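Local coordinates for protein Non-structural maintenance of chromosomes element 1 homolog (Xenopus laevis, PDB 7DG2) that probably acts as a RING-type E3 ubiquitin ligase of the SMC5-SMC6 DNA-repair complex, working together with a MAGE protein, at residues E84-I87 against T88-A91; E98-L101 against F102-T105; Q141-Q144 against S145-Q148; T163-I166 against M167-H171. One frame throughout, in Å; residues are numbered along the deposited sequence.

Contact 1. Residues E84-I87 against T88-A91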
loop_
_atom_site.group_PDB
_atom_site.type_symbol
_atom_site.label_atom_id
_atom_site.label_comp_id
_atom_site.label_asym_id
_atom_site.label_seq_id
_atom_site.Cartn_x
_atom_site.Cartn_y
_atom_site.Cartn_z
ATOM N N GLU A 84 6.877 -17.254 5.701
ATOM C CA GLU A 84 7.037 -16.680 7.030
ATOM C C GLU A 84 8.518 -16.784 7.374
ATOM O O GLU A 84 9.026 -17.889 7.579
ATOM C CB GLU A 84 6.154 -17.415 8.050
ATOM C CG GLU A 84 4.692 -17.580 7.573
ATOM C CD GLU A 84 3.863 -18.588 8.383
ATOM O OE1 GLU A 84 3.467 -18.270 9.524
ATOM O OE2 GLU A 84 3.599 -19.695 7.861
ATOM N N ASN A 85 9.224 -15.655 7.408
ATOM C CA ASN A 85 10.663 -15.699 7.697
ATOM C C ASN A 85 11.077 -14.433 8.452
ATOM O O ASN A 85 10.239 -13.622 8.856
ATOM C CB ASN A 85 11.462 -15.923 6.403
ATOM C CG ASN A 85 11.371 -14.762 5.430
ATOM O OD1 ASN A 85 11.116 -13.621 5.810
ATOM N ND2 ASN A 85 11.613 -15.050 4.152
ATOM N N ASP A 86 12.393 -14.275 8.657
ATOM C CA ASP A 86 12.901 -13.128 9.404
ATOM C C ASP A 86 12.656 -11.817 8.670
ATOM O O ASP A 86 12.511 -10.765 9.306
ATOM C CB ASP A 86 14.405 -13.280 9.662
ATOM C CG ASP A 86 14.725 -14.282 10.753
ATOM O OD1 ASP A 86 13.792 -14.828 11.378
ATOM O OD2 ASP A 86 15.931 -14.516 10.984
ATOM N N ILE A 87 12.637 -11.852 7.339
ATOM C CA ILE A 87 12.426 -10.630 6.576
ATOM C C ILE A 87 10.955 -10.220 6.596
ATOM O O ILE A 87 10.634 -9.036 6.745
ATOM C CB ILE A 87 12.952 -10.822 5.141
ATOM C CG1 ILE A 87 14.464 -11.086 5.178
ATOM C CG2 ILE A 87 12.627 -9.601 4.288
ATOM C CD1 ILE A 87 15.036 -11.498 3.836
ATOM N N THR A 88 10.032 -11.174 6.451
ATOM C CA THR A 88 8.625 -10.781 6.453
ATOM C C THR A 88 8.220 -10.208 7.805
ATOM O O THR A 88 7.354 -9.329 7.877
ATOM C CB THR A 88 7.725 -11.961 6.082
ATOM O OG1 THR A 88 7.896 -13.024 7.026
ATOM C CG2 THR A 88 8.059 -12.464 4.692
ATOM N N LYS A 89 8.862 -10.660 8.885
ATOM C CA LYS A 89 8.570 -10.089 10.191
ATOM C C LYS A 89 8.991 -8.630 10.306
ATOM O O LYS A 89 8.597 -7.966 11.276
ATOM C CB LYS A 89 9.255 -10.906 11.293
ATOM C CG LYS A 89 8.708 -12.302 11.440
ATOM C CD LYS A 89 9.518 -13.087 12.469
ATOM C CE LYS A 89 9.097 -14.537 12.497
ATOM N NZ LYS A 89 9.937 -15.332 13.430
ATOM N N MET A 90 9.807 -8.126 9.380
ATOM C CA MET A 90 10.175 -6.716 9.399
ATOM C C MET A 90 9.086 -5.810 8.833
ATOM O O MET A 90 9.289 -4.594 8.769
ATOM C CB MET A 90 11.488 -6.507 8.632
ATOM C CG MET A 90 12.636 -7.360 9.152
ATOM S SD MET A 90 14.032 -7.212 8.008
ATOM C CE MET A 90 15.202 -8.373 8.717
ATOM N N ALA A 91 7.934 -6.357 8.440
ATOM C CA ALA A 91 6.818 -5.523 8.007
ATOM C C ALA A 91 6.502 -4.477 9.069
ATOM O O ALA A 91 6.590 -4.754 10.264
ATOM C CB ALA A 91 5.587 -6.391 7.737
HETATM O O HOH W 1 11.581 -16.368 11.153
#

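Contact 2. Residues E98-L101 against F102-T105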
loop_
_atom_site.group_PDB
_atom_site.type_symbol
_atom_site.label_atom_id
_atom_site.label_comp_id
_atom_site.label_asym_id
_atom_site.label_seq_id
_atom_site.Cartn_x
_atom_site.Cartn_y
_atom_site.Cartn_z
ATOM N N GLU A 98 -1.075 -4.600 18.348
ATOM C CA GLU A 98 -2.118 -4.513 17.327
ATOM C C GLU A 98 -2.307 -5.842 16.604
ATOM O O GLU A 98 -3.442 -6.241 16.317
ATOM C CB GLU A 98 -1.768 -3.400 16.331
ATOM C CG GLU A 98 -1.677 -2.025 17.001
ATOM C CD GLU A 98 -1.330 -0.906 16.036
ATOM O OE1 GLU A 98 -1.814 0.233 16.236
ATOM O OE2 GLU A 98 -0.567 -1.161 15.082
ATOM N N LEU A 99 -1.207 -6.533 16.287
ATOM C CA LEU A 99 -1.315 -7.823 15.618
ATOM C C LEU A 99 -1.768 -8.921 16.579
ATOM O O LEU A 99 -2.421 -9.883 16.152
ATOM C CB LEU A 99 0.025 -8.178 14.958
ATOM C CG LEU A 99 0.323 -7.268 13.763
ATOM C CD1 LEU A 99 1.649 -7.625 13.090
ATOM C CD2 LEU A 99 -0.829 -7.337 12.750
ATOM N N GLU A 100 -1.455 -8.796 17.874
ATOM C CA GLU A 100 -2.047 -9.722 18.835
ATOM C C GLU A 100 -3.567 -9.600 18.824
ATOM O O GLU A 100 -4.288 -10.612 18.818
ATOM C CB GLU A 100 -1.511 -9.461 20.246
ATOM C CG GLU A 100 -1.962 -10.551 21.227
ATOM C CD GLU A 100 -1.620 -10.257 22.683
ATOM O OE1 GLU A 100 -2.346 -10.777 23.569
ATOM O OE2 GLU A 100 -0.653 -9.505 22.936
ATOM N N LEU A 101 -4.072 -8.370 18.790
ATOM C CA LEU A 101 -5.522 -8.200 18.761
ATOM C C LEU A 101 -6.089 -8.712 17.444
ATOM O O LEU A 101 -7.164 -9.318 17.431
ATOM C CB LEU A 101 -5.905 -6.734 18.991
ATOM C CG LEU A 101 -7.411 -6.436 19.003
ATOM C CD1 LEU A 101 -8.128 -7.257 20.090
ATOM C CD2 LEU A 101 -7.675 -4.948 19.211
ATOM N N PHE A 102 -5.373 -8.500 16.328
ATOM C CA PHE A 102 -5.833 -9.063 15.063
ATOM C C PHE A 102 -5.959 -10.581 15.164
ATOM O O PHE A 102 -6.972 -11.160 14.746
ATOM C CB PHE A 102 -4.894 -8.694 13.896
ATOM C CG PHE A 102 -5.380 -9.243 12.584
ATOM C CD1 PHE A 102 -6.391 -8.605 11.894
ATOM C CD2 PHE A 102 -4.879 -10.434 12.085
ATOM C CE1 PHE A 102 -6.871 -9.140 10.706
ATOM C CE2 PHE A 102 -5.368 -10.976 10.916
ATOM C CZ PHE A 102 -6.368 -10.322 10.233
ATOM N N ARG A 103 -4.950 -11.242 15.748
ATOM C CA ARG A 103 -4.982 -12.698 15.820
ATOM C C ARG A 103 -6.121 -13.183 16.709
ATOM O O ARG A 103 -6.803 -14.156 16.362
ATOM C CB ARG A 103 -3.652 -13.250 16.327
ATOM C CG ARG A 103 -2.498 -13.056 15.326
ATOM C CD ARG A 103 -1.270 -13.897 15.704
ATOM N NE ARG A 103 -0.789 -13.624 17.054
ATOM C CZ ARG A 103 0.104 -12.684 17.364
ATOM N NH1 ARG A 103 0.480 -12.516 18.631
ATOM N NH2 ARG A 103 0.616 -11.903 16.420
ATOM N N LYS A 104 -6.343 -12.524 17.853
ATOM C CA LYS A 104 -7.440 -12.954 18.723
ATOM C C LYS A 104 -8.791 -12.693 18.073
ATOM O O LYS A 104 -9.729 -13.485 18.237
ATOM C CB LYS A 104 -7.364 -12.259 20.090
ATOM C CG LYS A 104 -6.097 -12.566 20.899
ATOM C CD LYS A 104 -5.896 -14.064 21.109
ATOM C CE LYS A 104 -6.967 -14.667 22.010
ATOM N NZ LYS A 104 -6.714 -16.128 22.260
ATOM N N THR A 105 -8.916 -11.585 17.331
ATOM C CA THR A 105 -10.161 -11.306 16.612
ATOM C C THR A 105 -10.400 -12.339 15.515
ATOM O O THR A 105 -11.516 -12.854 15.352
ATOM C CB THR A 105 -10.105 -9.886 16.029
ATOM O OG1 THR A 105 -9.969 -8.932 17.099
ATOM C CG2 THR A 105 -11.366 -9.564 15.227
#

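Contact 3. Residues Q141-Q144 against S145-Q148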
loop_
_atom_site.group_PDB
_atom_site.type_symbol
_atom_site.label_atom_id
_atom_site.label_comp_id
_atom_site.label_asym_id
_atom_site.label_seq_id
_atom_site.Cartn_x
_atom_site.Cartn_y
_atom_site.Cartn_z
ATOM N N GLN A 141 -9.842 2.952 16.128
ATOM C CA GLN A 141 -8.997 3.412 15.029
ATOM C C GLN A 141 -8.254 2.256 14.360
ATOM O O GLN A 141 -8.047 2.266 13.137
ATOM C CB GLN A 141 -8.024 4.472 15.547
ATOM C CG GLN A 141 -8.722 5.807 15.801
ATOM C CD GLN A 141 -7.821 6.824 16.468
ATOM O OE1 GLN A 141 -6.892 6.466 17.195
ATOM N NE2 GLN A 141 -8.089 8.104 16.223
ATOM N N LEU A 142 -7.847 1.251 15.141
ATOM C CA LEU A 142 -7.173 0.095 14.559
ATOM C C LEU A 142 -8.121 -0.702 13.678
ATOM O O LEU A 142 -7.743 -1.152 12.587
ATOM C CB LEU A 142 -6.601 -0.797 15.672
ATOM C CG LEU A 142 -5.913 -2.078 15.198
ATOM C CD1 LEU A 142 -4.657 -1.733 14.372
ATOM C CD2 LEU A 142 -5.534 -3.004 16.370
ATOM N N LEU A 143 -9.353 -0.908 14.146
ATOM C CA LEU A 143 -10.333 -1.617 13.329
ATOM C C LEU A 143 -10.590 -0.875 12.028
ATOM O O LEU A 143 -10.721 -1.496 10.967
ATOM C CB LEU A 143 -11.634 -1.801 14.110
ATOM C CG LEU A 143 -11.524 -2.787 15.259
ATOM C CD1 LEU A 143 -12.831 -2.738 16.077
ATOM C CD2 LEU A 143 -11.305 -4.180 14.716
ATOM N N GLN A 144 -10.636 0.456 12.075
ATOM C CA GLN A 144 -10.858 1.183 10.830
ATOM C C GLN A 144 -9.685 1.001 9.871
ATOM O O GLN A 144 -9.884 0.933 8.651
ATOM C CB GLN A 144 -11.113 2.667 11.108
ATOM C CG GLN A 144 -11.388 3.486 9.839
ATOM C CD GLN A 144 -12.535 2.914 8.986
ATOM O OE1 GLN A 144 -13.684 2.837 9.439
ATOM N NE2 GLN A 144 -12.221 2.512 7.748
ATOM N N SER A 145 -8.471 0.879 10.404
ATOM C CA SER A 145 -7.321 0.586 9.556
ATOM C C SER A 145 -7.429 -0.808 8.946
ATOM O O SER A 145 -7.198 -0.984 7.748
ATOM C CB SER A 145 -6.018 0.732 10.349
ATOM O OG SER A 145 -4.909 0.375 9.534
ATOM N N PHE A 146 -7.776 -1.818 9.760
ATOM C CA PHE A 146 -7.929 -3.170 9.228
ATOM C C PHE A 146 -8.971 -3.204 8.118
ATOM O O PHE A 146 -8.830 -3.963 7.158
ATOM C CB PHE A 146 -8.321 -4.153 10.338
ATOM C CG PHE A 146 -7.211 -4.463 11.320
ATOM C CD1 PHE A 146 -5.885 -4.426 10.938
ATOM C CD2 PHE A 146 -7.517 -4.815 12.625
ATOM C CE1 PHE A 146 -4.864 -4.709 11.845
ATOM C CE2 PHE A 146 -6.507 -5.112 13.539
ATOM C CZ PHE A 146 -5.180 -5.055 13.152
ATOM N N VAL A 147 -10.029 -2.395 8.239
ATOM C CA VAL A 147 -11.040 -2.343 7.181
ATOM C C VAL A 147 -10.492 -1.622 5.955
ATOM O O VAL A 147 -10.639 -2.094 4.822
ATOM C CB VAL A 147 -12.325 -1.678 7.703
ATOM C CG1 VAL A 147 -13.242 -1.298 6.556
ATOM C CG2 VAL A 147 -13.026 -2.639 8.671
ATOM N N GLN A 148 -9.836 -0.483 6.169
ATOM C CA GLN A 148 -9.269 0.272 5.055
ATOM C C GLN A 148 -8.257 -0.559 4.275
ATOM O O GLN A 148 -8.215 -0.497 3.039
ATOM C CB GLN A 148 -8.629 1.555 5.582
ATOM C CG GLN A 148 -7.700 2.253 4.597
ATOM C CD GLN A 148 -8.451 2.928 3.471
ATOM O OE1 GLN A 148 -9.648 3.203 3.586
ATOM N NE2 GLN A 148 -7.753 3.188 2.362
#

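Contact 4. Residues T163-I166 against M167-H171. With ACT (acetate ion), chain D.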
loop_
_atom_site.group_PDB
_atom_site.type_symbol
_atom_site.label_atom_id
_atom_site.label_comp_id
_atom_site.label_asym_id
_atom_site.label_seq_id
_atom_site.Cartn_x
_atom_site.Cartn_y
_atom_site.Cartn_z
ATOM N N THR A 163 -12.101 -11.156 2.070
ATOM C CA THR A 163 -11.668 -12.156 1.095
ATOM C C THR A 163 -10.148 -12.163 0.948
ATOM O O THR A 163 -9.528 -13.225 0.876
ATOM C CB THR A 163 -12.335 -11.889 -0.252
ATOM O OG1 THR A 163 -13.757 -11.926 -0.081
ATOM C CG2 THR A 163 -11.920 -12.943 -1.273
ATOM N N ARG A 164 -9.534 -10.979 0.924
ATOM C CA ARG A 164 -8.077 -10.899 0.827
ATOM C C ARG A 164 -7.402 -11.659 1.956
ATOM O O ARG A 164 -6.401 -12.358 1.745
ATOM C CB ARG A 164 -7.632 -9.441 0.860
ATOM C CG ARG A 164 -6.108 -9.300 0.698
ATOM C CD ARG A 164 -5.608 -8.016 1.319
ATOM N NE ARG A 164 -4.198 -7.747 1.025
ATOM C CZ ARG A 164 -3.644 -6.552 1.196
ATOM N NH1 ARG A 164 -4.376 -5.539 1.633
ATOM N NH2 ARG A 164 -2.366 -6.357 0.915
ATOM N N CYS A 165 -7.935 -11.526 3.174
ATOM C CA CYS A 165 -7.338 -12.189 4.322
ATOM C C CYS A 165 -7.471 -13.704 4.216
ATOM O O CYS A 165 -6.515 -14.438 4.475
ATOM C CB CYS A 165 -8.000 -11.671 5.592
ATOM S SG CYS A 165 -7.192 -12.267 7.092
ATOM N N ILE A 166 -8.658 -14.192 3.839
ATOM C CA ILE A 166 -8.838 -15.632 3.677
ATOM C C ILE A 166 -7.917 -16.175 2.587
ATOM O O ILE A 166 -7.308 -17.244 2.739
ATOM C CB ILE A 166 -10.316 -15.944 3.381
ATOM C CG1 ILE A 166 -11.194 -15.375 4.491
ATOM C CG2 ILE A 166 -10.509 -17.444 3.191
ATOM C CD1 ILE A 166 -12.705 -15.350 4.141
ATOM N N MET A 167 -7.784 -15.443 1.478
ATOM C CA MET A 167 -6.928 -15.903 0.388
ATOM C C MET A 167 -5.481 -16.025 0.840
ATOM O O MET A 167 -4.818 -17.037 0.576
ATOM C CB MET A 167 -7.053 -14.961 -0.806
ATOM C CG MET A 167 -8.400 -15.090 -1.543
ATOM S SD MET A 167 -8.676 -13.890 -2.852
ATOM C CE MET A 167 -7.443 -14.400 -4.062
ATOM N N GLU A 168 -4.978 -15.022 1.564
ATOM C CA GLU A 168 -3.578 -15.090 1.975
ATOM C C GLU A 168 -3.359 -16.081 3.117
ATOM O O GLU A 168 -2.333 -16.775 3.155
ATOM C CB GLU A 168 -3.077 -13.712 2.386
ATOM C CG GLU A 168 -1.574 -13.713 2.642
ATOM C CD GLU A 168 -1.037 -12.319 2.834
ATOM O OE1 GLU A 168 -1.112 -11.805 3.973
ATOM O OE2 GLU A 168 -0.573 -11.731 1.835
ATOM N N LEU A 169 -4.296 -16.156 4.061
ATOM C CA LEU A 169 -4.117 -16.937 5.281
ATOM C C LEU A 169 -4.788 -18.305 5.231
ATOM O O LEU A 169 -4.845 -18.980 6.263
ATOM C CB LEU A 169 -4.640 -16.163 6.497
ATOM C CG LEU A 169 -3.884 -14.875 6.843
ATOM C CD1 LEU A 169 -4.363 -14.325 8.186
ATOM C CD2 LEU A 169 -2.421 -15.134 6.910
ATOM N N GLU A 170 -5.276 -18.728 4.059
ATOM C CA GLU A 170 -5.999 -19.996 3.923
ATOM C C GLU A 170 -5.262 -21.152 4.588
ATOM O O GLU A 170 -5.827 -21.877 5.413
ATOM C CB GLU A 170 -6.228 -20.284 2.431
ATOM C CG GLU A 170 -6.741 -21.685 2.088
ATOM C CD GLU A 170 -8.246 -21.822 2.253
ATOM O OE1 GLU A 170 -8.714 -22.936 2.589
ATOM O OE2 GLU A 170 -8.966 -20.820 2.038
ATOM N N HIS A 171 -3.990 -21.341 4.245
ATOM C CA HIS A 171 -3.270 -22.491 4.768
ATOM C C HIS A 171 -2.765 -22.245 6.175
ATOM O O HIS A 171 -2.708 -23.179 6.983
ATOM C CB HIS A 171 -2.142 -22.852 3.808
ATOM C CG HIS A 171 -2.637 -23.109 2.423
ATOM N ND1 HIS A 171 -2.772 -22.109 1.484
ATOM C CD2 HIS A 171 -3.112 -24.238 1.843
ATOM C CE1 HIS A 171 -3.272 -22.618 0.372
ATOM N NE2 HIS A 171 -3.488 -23.908 0.564
HETATM C C ACT D . -2.835 -2.647 0.761
HETATM O O ACT D . -2.832 -3.056 1.976
HETATM O OXT ACT D . -1.955 -2.829 -0.140
HETATM C CH3 ACT D . -4.107 -1.828 0.337
HETATM O O HOH W 2 -2.134 -9.759 0.557
#

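Contact 1. Residues E84-I87 against T88-A91
Asn85 and Thr88 form a capping box leading into a short 3-10 turn (88-90), each side chain taking the backbone N-H of the other residue. Asn85 OD1 receives Thr88 N at 2.8 Å, the donor lying close to the line of the C=O bond, while Thr88 OG1 receives Asn85 N at 3.0 Å in an almost straight bond. Asn85 OD1 also draws a weak bond from Ile87 N, so two amides that have no preceding turn to bind them share one oxygen. A first torsion of 66° places the Asn85 amide between its own N and carbonyl carbon, folded back over the turn. The short side chain of threonine suits its place, where OG1 lies in front of Asn85 N and Thr88 CG2 packs 3.5 Å from Asn85 OD1. This turn interrupts the loop between strand 75-81 and helix 96-111, and it is wedged between the two partner proteins: Thr88 OG1 also bonds to Gly73 O of the Nse4 chain, and Ile87 packs on Ile22 of the MAGE chain. Lys89 N closes a wider ring on Asn85 O (3.3 Å), and Met90 N bonds to Ile87 O at 2.9 Å. The extended Lys89 chain passes over Asn85 O, and a water links its NZ (3.0 Å) to Asp86 OD1 (2.7 Å), the opposite charges being too far apart for a salt bridge.

Contact 2. Residues E98-L101 against F102-T105
Arg103 folds its guanidinium back over the preceding turn, so that one flat face lies against the backbone of Leu99 and Glu100. Leu99 O stands 3.5 Å above that plane and Glu100 CA 3.7 Å, both offset toward its rim. The bend at chi3 (-56°) turns the chain back toward the helix. Glu100 runs nearly at right angles to Arg103, its carboxylate turned only 14° from the guanidinium plane, yet the charged ends do not meet: Glu100 OE2 is 5.4 Å from Arg103 NH1 and binds Ser131 OG instead. Arginine suits this place because its flat cation also makes a cation-pi contact with Phe75 of the Nse4 chain. The turn belongs to helix 96-111, which opens the winged-helix unit completed by helices 119-128 and 136-148 and the hairpin 152-161. On the buried side, Leu101 O accepts twice from Thr105, from its N at 2.9 Å and from its OG1 at 2.9 Å, the two donors approaching from opposite faces of the carbonyl plane. With chi1 at -61°, OG1 lies beside the backbone N and can bend down to the preceding turn, satisfying the hydroxyl where Thr105 packs against Ile122 and Leu125. Leu101 CD1 lies 3.9 Å from Thr105 OG1, the two side chains slanting across each other and filling the same interface with helix 119-128.

Contact 3. Residues Q141-Q144 against S145-Q148
With CG of Leu142 anti to its backbone N (chi1 178°) and CG of Phe146 beside its own N (chi1 -71°), the two side chains lean toward each other one turn apart. They sit on helix 136-148, the third helix of the winged-helix fold and the one that precedes its wing hairpin. Leu142 covers one face of the Phe146 ring: CD1 makes a CH-pi contact 4.0 Å from the centroid, 28° off the ring normal, while CG rests 3.5 Å from Phe146 CE2. A branched leucine suits this place, because Leu142 CD2 also reaches the ring, 3.7 Å from Phe146 CE2. The ring also makes edge-to-face contacts with Tyr94 and with Phe102 of helix 96-111. Phe146 N bonds to Leu142 O at 2.9 Å, which keeps the two residues one turn apart. Ser145 is small enough for its OG to bond with Tyr94 OH. Toward the helix end, Gln148 O accepts from Arg91 NH1 of the MAGE chain. On the side facing strand 158-161, Val147 packs against Tyr159, and Val147 CG2 lies 3.4 Å from Leu143 O.

Contact 4. Residues T163-I166 against M167-H171
Thr163 CG2 meets Met167 SD at 3.7 Å, one turn along the helix; Met167, bent at chi3, also packs on Ala78 and Ile20. Cys165 SG and Leu169 CD1 touch at 3.7 Å on the buried flank, where a compact thiol and a leucine fill the space facing helix 96-111. Backbone bonds such as Met167 N to Thr163 O (2.9 Å) hold these pairs one turn apart. Arg164 and Glu168 do not touch, their charged groups staying 5.4 Å apart at Arg164 NE and Glu168 OE2. A water lies between them: it accepts from Arg164 NE at 2.9 Å, and its bond to Glu168 OE2 (2.8 Å) competes with other acceptors within its reach. The arginine is extended from CG to NE and carries its guanidinium well out from the helix. At the edge of that group, near its plane, Arg164 NH1 gives a nearly straight bond (169°) to an acetate oxygen, ACT O, at 2.9 Å; this ion probably comes from the crystallisation liquor.

Partners outside the helix hold the polar ends. Trp151 makes a cation-pi contact with Arg164, and Glu168 OE2 also accepts from Asn81 N. Glutamate suits this buried place because OE1 takes two more backbone amides, Met71 N and Leu72 N of the Nse4 chain, an acceptor role that would probably favour the charged carboxylate. Glu170 OE1, farther along, makes a salt bridge with Arg174 and accepts a hydrogen bond from Val190 N. These pairs open helix 163-176, which follows the winged-helix hairpin and leads toward the zinc-binding RING-like domain.

How the contacts relate
Each contact is local, joining residues about one turn apart; the four lie in series along the chain, and none nests in or crosses another. Contact 1 closes a turn in the loop leaving strand 75-81. Contact 2 lies on the next helix, 96-111, contact 3 on helix 136-148, and contact 4 begins helix 163-176 beyond the hairpin. Contacts 2 and 3 meet directly, with Phe102 CB 3.7 Å from Phe146 CZ, and contacts 2 and 4 meet where Phe102 CZ lies 3.8 Å from Cys165 SG. Phe102 therefore ties all three helices together. Contact 1 stays apart, its centre about 17 Å from that of contact 2, but contacts 1, 2 and 4 all reach the Nse4 chain.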